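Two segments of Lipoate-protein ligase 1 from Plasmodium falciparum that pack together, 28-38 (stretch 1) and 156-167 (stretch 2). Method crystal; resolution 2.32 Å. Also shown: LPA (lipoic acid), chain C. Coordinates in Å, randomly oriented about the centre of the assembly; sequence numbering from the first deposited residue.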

# COMPACT_ATOMS: atom_id res chain seq x y z
N LEU A 28 -9.24 -1.73 9.15
CA LEU A 28 -9.04 -0.47 9.86
C LEU A 28 -8.47 0.59 8.93
O LEU A 28 -8.99 1.71 8.86
N GLU A 29 -7.39 0.25 8.23
CA GLU A 29 -6.76 1.19 7.30
C GLU A 29 -7.76 1.72 6.29
O GLU A 29 -7.87 2.94 6.07
N ASN A 30 -8.51 0.82 5.65
CA ASN A 30 -9.49 1.24 4.65
C ASN A 30 -10.58 2.10 5.27
O ASN A 30 -11.09 3.02 4.62
N PHE A 31 -10.95 1.83 6.53
CA PHE A 31 -11.96 2.64 7.18
C PHE A 31 -11.44 4.04 7.48
O PHE A 31 -12.18 5.02 7.39
N LEU A 32 -10.16 4.15 7.83
CA LEU A 32 -9.56 5.46 8.06
C LEU A 32 -9.47 6.25 6.76
O LEU A 32 -9.77 7.45 6.73
N LEU A 33 -9.06 5.59 5.67
CA LEU A 33 -9.00 6.27 4.38
C LEU A 33 -10.38 6.72 3.92
O LEU A 33 -10.54 7.83 3.40
N ASN A 34 -11.39 5.87 4.09
CA ASN A 34 -12.73 6.16 3.60
C ASN A 34 -13.56 7.00 4.56
O ASN A 34 -14.70 7.36 4.22
N ASN A 35 -13.04 7.34 5.74
CA ASN A 35 -13.74 8.20 6.68
C ASN A 35 -12.80 9.24 7.27
O ASN A 35 -12.99 9.68 8.41
N TYR A 36 -11.80 9.65 6.51
CA TYR A 36 -10.80 10.62 6.94
C TYR A 36 -11.43 11.84 7.60
O TYR A 36 -11.32 12.02 8.81
N ASN A 37 -12.13 12.67 6.81
CA ASN A 37 -12.64 13.94 7.31
C ASN A 37 -13.61 13.78 8.48
O ASN A 37 -13.93 14.78 9.13
N ASP A 38 -14.09 12.57 8.76
CA ASP A 38 -15.04 12.34 9.84
C ASP A 38 -14.43 11.62 11.03
O ASP A 38 -15.16 11.32 11.99
N PHE A 156 1.07 3.17 -2.24
CA PHE A 156 0.29 4.40 -2.17
C PHE A 156 -1.09 4.20 -2.79
O PHE A 156 -1.30 3.30 -3.61
N LYS A 157 -2.02 5.05 -2.37
CA LYS A 157 -3.35 5.13 -2.97
C LYS A 157 -3.85 6.56 -2.80
O LYS A 157 -3.67 7.16 -1.73
N LYS A 158 -4.48 7.08 -3.84
CA LYS A 158 -4.97 8.45 -3.86
C LYS A 158 -6.49 8.46 -3.95
O LYS A 158 -7.10 7.60 -4.60
N ILE A 159 -7.10 9.45 -3.30
CA ILE A 159 -8.55 9.61 -3.28
C ILE A 159 -8.85 11.10 -3.15
O ILE A 159 -8.04 11.88 -2.64
N LYS A 160 -10.04 11.49 -3.62
CA LYS A 160 -10.47 12.88 -3.73
C LYS A 160 -9.79 13.81 -2.74
O LYS A 160 -9.13 14.78 -3.14
N ASP A 161 -9.93 13.53 -1.44
CA ASP A 161 -9.44 14.41 -0.40
C ASP A 161 -8.33 13.80 0.45
O ASP A 161 -7.83 14.46 1.36
N VAL A 162 -7.93 12.56 0.17
CA VAL A 162 -7.01 11.83 1.04
C VAL A 162 -5.90 11.21 0.21
O VAL A 162 -6.13 10.76 -0.92
N PHE A 163 -4.69 11.20 0.77
CA PHE A 163 -3.56 10.47 0.21
C PHE A 163 -3.05 9.50 1.26
O PHE A 163 -2.79 9.89 2.41
N LEU A 164 -2.90 8.24 0.86
CA LEU A 164 -2.51 7.16 1.76
C LEU A 164 -1.18 6.58 1.30
O LEU A 164 -1.08 6.03 0.20
N HIS A 165 -0.16 6.71 2.15
CA HIS A 165 1.17 6.14 1.92
C HIS A 165 1.43 5.16 3.05
O HIS A 165 1.80 5.56 4.16
N HIS A 166 1.25 3.86 2.78
CA HIS A 166 1.43 2.84 3.80
C HIS A 166 2.54 1.89 3.36
O HIS A 166 2.55 1.42 2.22
N GLY A 167 3.48 1.63 4.28
CA GLY A 167 4.63 0.81 3.99
C GLY A 167 5.02 -0.04 5.19
O GLY A 167 4.42 0.05 6.26

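Leu33 is the hub of this contact. Its CA-to-CB bond points sideways relative to the hairpin, but chi1 t and chi2 p bring the branched end nearer to it, where it meets four residues. Leu33 CD1 sits 3.3 Å from Val162 CG1, a tight apolar contact; Leu33 CD2 lies 4.0 Å from both Ile159 CD1 and Lys157 CD, so the lysine contributes aliphatic chain here; and Leu33 CB is 3.8 Å from Leu164 CD1. Alternation in both strands supplies the surface: Lys157, Ile159, Val162, Leu164 and His166 point toward the helical stretch, while Lys158, Phe163 and His165 point away.

Val162, chi1 t, also serves the next layer, with its CG2 3.4 Å from Tyr36 CB and its CG1 over one face of the tyrosine ring. Tyr36 (chi1 t) carries the packing toward the turn, where Asn37 OD1 stands 3.8 Å from Asp161 OD2 without a hydrogen bond.

At the other end Glu29, extended with chi1 and chi2 t, lays its CG 3.8 Å from Leu164 CD1 and sends OE2 over a face of the His166 ring, 3.0 Å from His166 CB. No hydrogen bond crosses the interface; OE2 is satisfied elsewhere in the structure. His166, chi1 p, turns its ring edge to lipoic acid, ND1 lying 3.2 Å from LPA C8. The rule is compact: one leucine bridges both strands, and polar groups gather toward the ends.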

# COMPACT_ATOMS: atom_id res chain seq x y z
CB LEU A 28 -8.11 -0.68 11.06
CG LEU A 28 -8.68 -1.43 12.27
CD1 LEU A 28 -7.56 -1.78 13.24
CD2 LEU A 28 -9.75 -0.60 12.97
CB GLU A 29 -5.59 0.50 6.60
CG GLU A 29 -4.78 1.39 5.69
CD GLU A 29 -3.71 0.61 4.94
OE1 GLU A 29 -4.02 -0.49 4.44
OE2 GLU A 29 -2.56 1.10 4.87
CB ASN A 30 -10.10 0.03 3.96
CG ASN A 30 -10.85 0.39 2.69
OD1 ASN A 30 -10.53 1.38 2.04
ND2 ASN A 30 -11.84 -0.41 2.34
CB PHE A 31 -12.43 1.96 8.47
CG PHE A 31 -13.64 2.61 9.09
CD1 PHE A 31 -14.91 2.11 8.85
CD2 PHE A 31 -13.50 3.73 9.90
CE1 PHE A 31 -16.02 2.71 9.42
CE2 PHE A 31 -14.61 4.33 10.46
CZ PHE A 31 -15.86 3.82 10.22
CB LEU A 32 -8.18 5.31 8.70
CG LEU A 32 -8.15 4.55 10.03
CD1 LEU A 32 -6.73 4.15 10.38
CD2 LEU A 32 -8.76 5.39 11.14
CB LEU A 33 -8.36 5.35 3.34
CG LEU A 33 -8.45 5.82 1.88
CD1 LEU A 33 -7.89 7.22 1.71
CD2 LEU A 33 -7.73 4.85 0.97
CB ASN A 34 -13.47 4.86 3.29
CG ASN A 34 -12.96 4.18 2.04
OD1 ASN A 34 -12.64 2.99 2.04
ND2 ASN A 34 -12.87 4.93 0.95
CB ASN A 35 -14.38 7.37 7.80
CG ASN A 35 -15.48 6.46 7.30
OD1 ASN A 35 -16.62 6.88 7.12
ND2 ASN A 35 -15.14 5.20 7.07
CB TYR A 36 -9.95 11.04 5.73
CG TYR A 36 -8.86 12.05 6.00
CD1 TYR A 36 -7.73 11.71 6.73
CD2 TYR A 36 -8.94 13.33 5.48
CE1 TYR A 36 -6.73 12.63 6.96
CE2 TYR A 36 -7.95 14.26 5.71
CZ TYR A 36 -6.84 13.90 6.44
OH TYR A 36 -5.85 14.83 6.67
CB ASN A 37 -13.32 14.71 6.18
CG ASN A 37 -12.37 15.05 5.05
OD1 ASN A 37 -12.67 14.84 3.88
ND2 ASN A 37 -11.20 15.58 5.40
CB ASP A 38 -16.24 11.53 9.33
CG ASP A 38 -17.09 12.30 8.36
OD1 ASP A 38 -17.21 13.54 8.53
OD2 ASP A 38 -17.65 11.68 7.43
CB PHE A 156 1.00 5.55 -2.88
CG PHE A 156 2.47 5.63 -2.58
CD1 PHE A 156 2.94 6.41 -1.54
CD2 PHE A 156 3.38 4.91 -3.34
CE1 PHE A 156 4.30 6.47 -1.26
CE2 PHE A 156 4.73 4.97 -3.07
CZ PHE A 156 5.19 5.75 -2.03
CB LYS A 157 -4.33 4.13 -2.35
CG LYS A 157 -5.78 4.34 -2.77
CD LYS A 157 -6.62 3.11 -2.47
CE LYS A 157 -8.06 3.29 -2.94
NZ LYS A 157 -8.16 3.49 -4.42
CB LYS A 158 -4.37 9.25 -5.03
CG LYS A 158 -4.80 10.71 -5.09
CD LYS A 158 -4.21 11.53 -3.96
CE LYS A 158 -4.81 12.92 -3.91
NZ LYS A 158 -4.04 13.84 -3.03
CB ILE A 159 -9.20 8.78 -2.15
CG1 ILE A 159 -9.45 7.35 -2.65
CG2 ILE A 159 -10.49 9.43 -1.63
CD1 ILE A 159 -10.21 6.45 -1.70
CB LYS A 160 -11.99 12.97 -3.56
CG LYS A 160 -12.56 14.34 -3.88
CD LYS A 160 -14.08 14.31 -3.89
CE LYS A 160 -14.67 15.35 -4.84
NZ LYS A 160 -15.87 14.83 -5.53
CB ASP A 161 -10.59 14.83 0.53
CG ASP A 161 -11.62 15.69 -0.18
OD1 ASP A 161 -11.23 16.49 -1.06
OD2 ASP A 161 -12.82 15.57 0.15
CB VAL A 162 -7.75 10.73 1.84
CG1 VAL A 162 -6.82 10.12 2.87
CG2 VAL A 162 -8.98 11.30 2.51
CB PHE A 163 -2.44 11.42 -0.22
CG PHE A 163 -1.18 10.72 -0.62
CD1 PHE A 163 -1.09 10.07 -1.84
CD2 PHE A 163 -0.08 10.70 0.23
CE1 PHE A 163 0.08 9.42 -2.21
CE2 PHE A 163 1.08 10.06 -0.14
CZ PHE A 163 1.16 9.41 -1.35
CB LEU A 164 -3.58 6.07 1.80
CG LEU A 164 -3.34 4.88 2.75
CD1 LEU A 164 -4.66 4.33 3.26
CD2 LEU A 164 -2.57 3.77 2.06
CB HIS A 165 2.23 7.24 1.87
CG HIS A 165 3.64 6.75 1.95
ND1 HIS A 165 4.72 7.60 2.12
CD2 HIS A 165 4.16 5.50 1.89
CE1 HIS A 165 5.83 6.89 2.16
NE2 HIS A 165 5.52 5.61 2.03
CB HIS A 166 0.13 2.07 4.07
CG HIS A 166 -0.17 0.99 3.08
ND1 HIS A 166 0.14 -0.33 3.30
CD2 HIS A 166 -0.78 1.04 1.87
CE1 HIS A 166 -0.26 -1.06 2.27
NE2 HIS A 166 -0.81 -0.25 1.38
C1 LPA C . 6.79 -3.08 -2.43
O1 LPA C . 7.94 -3.44 -2.06
C2 LPA C . 5.88 -2.32 -1.47
O2 LPA C . 6.39 -3.35 -3.60
C3 LPA C . 5.45 -3.25 -0.34
C4 LPA C . 4.28 -2.64 0.42
C5 LPA C . 3.68 -3.71 1.33
C6 LPA C . 2.52 -3.24 1.96
S6 LPA C . 1.65 -4.43 2.42
C7 LPA C . 2.98 -2.23 3.60
C8 LPA C . 1.91 -2.57 4.73
S8 LPA C . 0.78 -3.82 4.02